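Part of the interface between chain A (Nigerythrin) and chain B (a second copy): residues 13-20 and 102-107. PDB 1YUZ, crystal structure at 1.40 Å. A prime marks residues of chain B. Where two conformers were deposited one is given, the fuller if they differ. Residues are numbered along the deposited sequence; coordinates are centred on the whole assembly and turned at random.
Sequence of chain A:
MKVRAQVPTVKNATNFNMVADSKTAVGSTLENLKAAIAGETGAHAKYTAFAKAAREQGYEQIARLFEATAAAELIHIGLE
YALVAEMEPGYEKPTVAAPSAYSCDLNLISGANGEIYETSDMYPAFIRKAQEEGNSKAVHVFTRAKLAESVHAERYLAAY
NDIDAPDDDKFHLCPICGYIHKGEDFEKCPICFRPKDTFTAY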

# COMPACT_ATOMS: atom_id res chain seq x y z
N ALA A 13 -2.45 17.47 -10.73
CA ALA A 13 -2.79 16.27 -9.95
C ALA A 13 -3.29 16.62 -8.55
O ALA A 13 -2.99 17.70 -8.03
CB ALA A 13 -1.58 15.35 -9.86
N THR A 14 -4.03 15.71 -7.94
CA THR A 14 -4.56 15.99 -6.61
C THR A 14 -4.06 15.06 -5.51
O THR A 14 -4.67 14.95 -4.45
CB THR A 14 -6.11 16.00 -6.62
OG1 THR A 14 -6.60 14.71 -7.01
CG2 THR A 14 -6.63 17.05 -7.60
N ASN A 15 -2.94 14.38 -5.75
CA ASN A 15 -2.38 13.51 -4.72
C ASN A 15 -0.98 13.98 -4.33
O ASN A 15 -0.08 13.18 -4.08
CB ASN A 15 -2.37 12.03 -5.16
CG ASN A 15 -1.62 11.79 -6.46
OD1 ASN A 15 -1.17 12.71 -7.13
ND2 ASN A 15 -1.49 10.52 -6.82
N PHE A 16 -0.81 15.30 -4.27
CA PHE A 16 0.47 15.89 -3.91
C PHE A 16 0.47 16.56 -2.54
O PHE A 16 1.41 17.28 -2.20
CB PHE A 16 0.93 16.89 -4.97
CG PHE A 16 1.57 16.24 -6.17
CD1 PHE A 16 0.81 15.52 -7.08
CD2 PHE A 16 2.94 16.33 -6.38
CE1 PHE A 16 1.40 14.89 -8.17
CE2 PHE A 16 3.55 15.71 -7.47
CZ PHE A 16 2.77 14.99 -8.37
N ASN A 17 -0.58 16.34 -1.76
CA ASN A 17 -0.65 16.92 -0.43
C ASN A 17 0.31 16.15 0.46
O ASN A 17 0.49 14.94 0.30
CB ASN A 17 -2.07 16.83 0.13
CG ASN A 17 -3.04 17.70 -0.62
OD1 ASN A 17 -2.81 18.90 -0.78
ND2 ASN A 17 -4.14 17.12 -1.07
N MET A 18 0.94 16.85 1.40
CA MET A 18 1.86 16.18 2.31
C MET A 18 1.16 15.93 3.63
O MET A 18 0.26 16.67 4.02
CB MET A 18 3.10 17.04 2.55
CG MET A 18 2.85 18.27 3.40
SD MET A 18 4.36 19.20 3.69
CE MET A 18 4.52 20.06 2.10
N VAL A 19 1.58 14.87 4.32
CA VAL A 19 1.00 14.52 5.61
C VAL A 19 1.26 15.63 6.61
O VAL A 19 2.31 16.28 6.58
CB VAL A 19 1.59 13.20 6.14
CG1 VAL A 19 1.25 12.06 5.20
CG2 VAL A 19 3.10 13.33 6.29
N ALA A 20 0.30 15.85 7.50
CA ALA A 20 0.40 16.89 8.52
C ALA A 20 1.52 16.60 9.52
O ALA A 20 2.29 17.50 9.88
CB ALA A 20 -0.93 17.04 9.24
N TYR B 102 -9.67 14.50 5.95
CA TYR B 102 -8.91 15.57 5.32
C TYR B 102 -8.98 15.43 3.81
O TYR B 102 -9.97 14.93 3.28
CB TYR B 102 -7.46 15.54 5.82
CG TYR B 102 -7.38 15.61 7.33
CD1 TYR B 102 -7.38 14.45 8.10
CD2 TYR B 102 -7.35 16.83 7.99
CE1 TYR B 102 -7.36 14.51 9.49
CE2 TYR B 102 -7.33 16.91 9.38
CZ TYR B 102 -7.33 15.74 10.12
OH TYR B 102 -7.32 15.81 11.49
N SER B 103 -7.95 15.89 3.10
CA SER B 103 -7.96 15.77 1.65
C SER B 103 -8.03 14.30 1.28
O SER B 103 -7.45 13.45 1.95
CB SER B 103 -6.72 16.42 1.04
OG SER B 103 -6.78 17.82 1.22
N CYS B 104 -8.75 14.01 0.20
CA CYS B 104 -8.95 12.64 -0.24
C CYS B 104 -7.68 11.81 -0.38
O CYS B 104 -7.63 10.67 0.06
CB CYS B 104 -9.73 12.62 -1.55
SG CYS B 104 -10.37 11.00 -1.97
N ASP B 105 -6.64 12.39 -1.00
CA ASP B 105 -5.41 11.64 -1.18
C ASP B 105 -4.80 11.25 0.16
O ASP B 105 -4.38 10.11 0.34
CB ASP B 105 -4.40 12.44 -2.04
CG ASP B 105 -3.93 13.73 -1.39
OD1 ASP B 105 -4.74 14.43 -0.74
OD2 ASP B 105 -2.73 14.06 -1.55
N LEU B 106 -4.79 12.16 1.12
CA LEU B 106 -4.25 11.86 2.44
C LEU B 106 -5.12 10.84 3.17
O LEU B 106 -4.61 10.04 3.95
CB LEU B 106 -4.10 13.14 3.26
CG LEU B 106 -3.02 14.10 2.75
CD1 LEU B 106 -2.99 15.34 3.62
CD2 LEU B 106 -1.67 13.40 2.75
N ASN B 107 -6.42 10.87 2.92
CA ASN B 107 -7.30 9.90 3.57
C ASN B 107 -7.00 8.51 3.02
O ASN B 107 -7.00 7.53 3.77
CB ASN B 107 -8.77 10.24 3.33
CG ASN B 107 -9.17 11.56 3.96
OD1 ASN B 107 -8.52 12.04 4.89
ND2 ASN B 107 -10.27 12.14 3.49
O HOH W 1 -7.04 14.93 -2.98
O HOH W 2 -0.60 12.60 -0.74

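A single carboxylate, that of Asp105′ in the first turn of a helix, grips an irregular strip of the partner chain through both the backbone and the side chain of one residue, Asn17. The main-chain N of Asn17 donates to OD2 of Asp105′ at 3.1 Å, while its amide ND2 donates to OD1 of the same carboxylate at 2.8 Å, nearly linearly, with an N-H...O angle of 173°. The arrangement illustrates a general principle: a segment without regular secondary structure leaves backbone groups free, and a carboxylate with two oxygens can accept from one of them and from the side chain of the same residue. Asn17 adopts the m rotamer and Asp105′ the p rotamer, with each CA-to-CB bond pointing toward the opposing stretch.

The backbones come closest at Asn15, whose CA lies 5.0 Å from CA of Asp105′ and comes within 3.2 Å of OD2 of Asp105′, a packing contact beside the hydrogen bonds. Two waters extend the polar network. Water 1 donates to O of Thr14 (2.8 Å) and accepts from N of Asp105′ (3.2 Å), linking a loop carbonyl to an amide at the start of the helix. Water 2 lies 2.8 Å from O of Asn17 and 2.7 Å from OD2 of Asp105′, so that carboxylate oxygen meets both protein and solvent.

One residue further along the helix, the character changes. The CA-to-CB bond of Leu106′ points toward the loop, and the side chain packs against its backbone as well as its side chains: CD2 of Leu106′ lies 3.6 Å from O of Asn17, and CD1 of Leu106′ 3.5 Å from O of Met18. The apolar contact between CG1 of Val19 and CD2 of Leu106′, at 4.0 Å, adds a hydrophobic flank to the polar anchor.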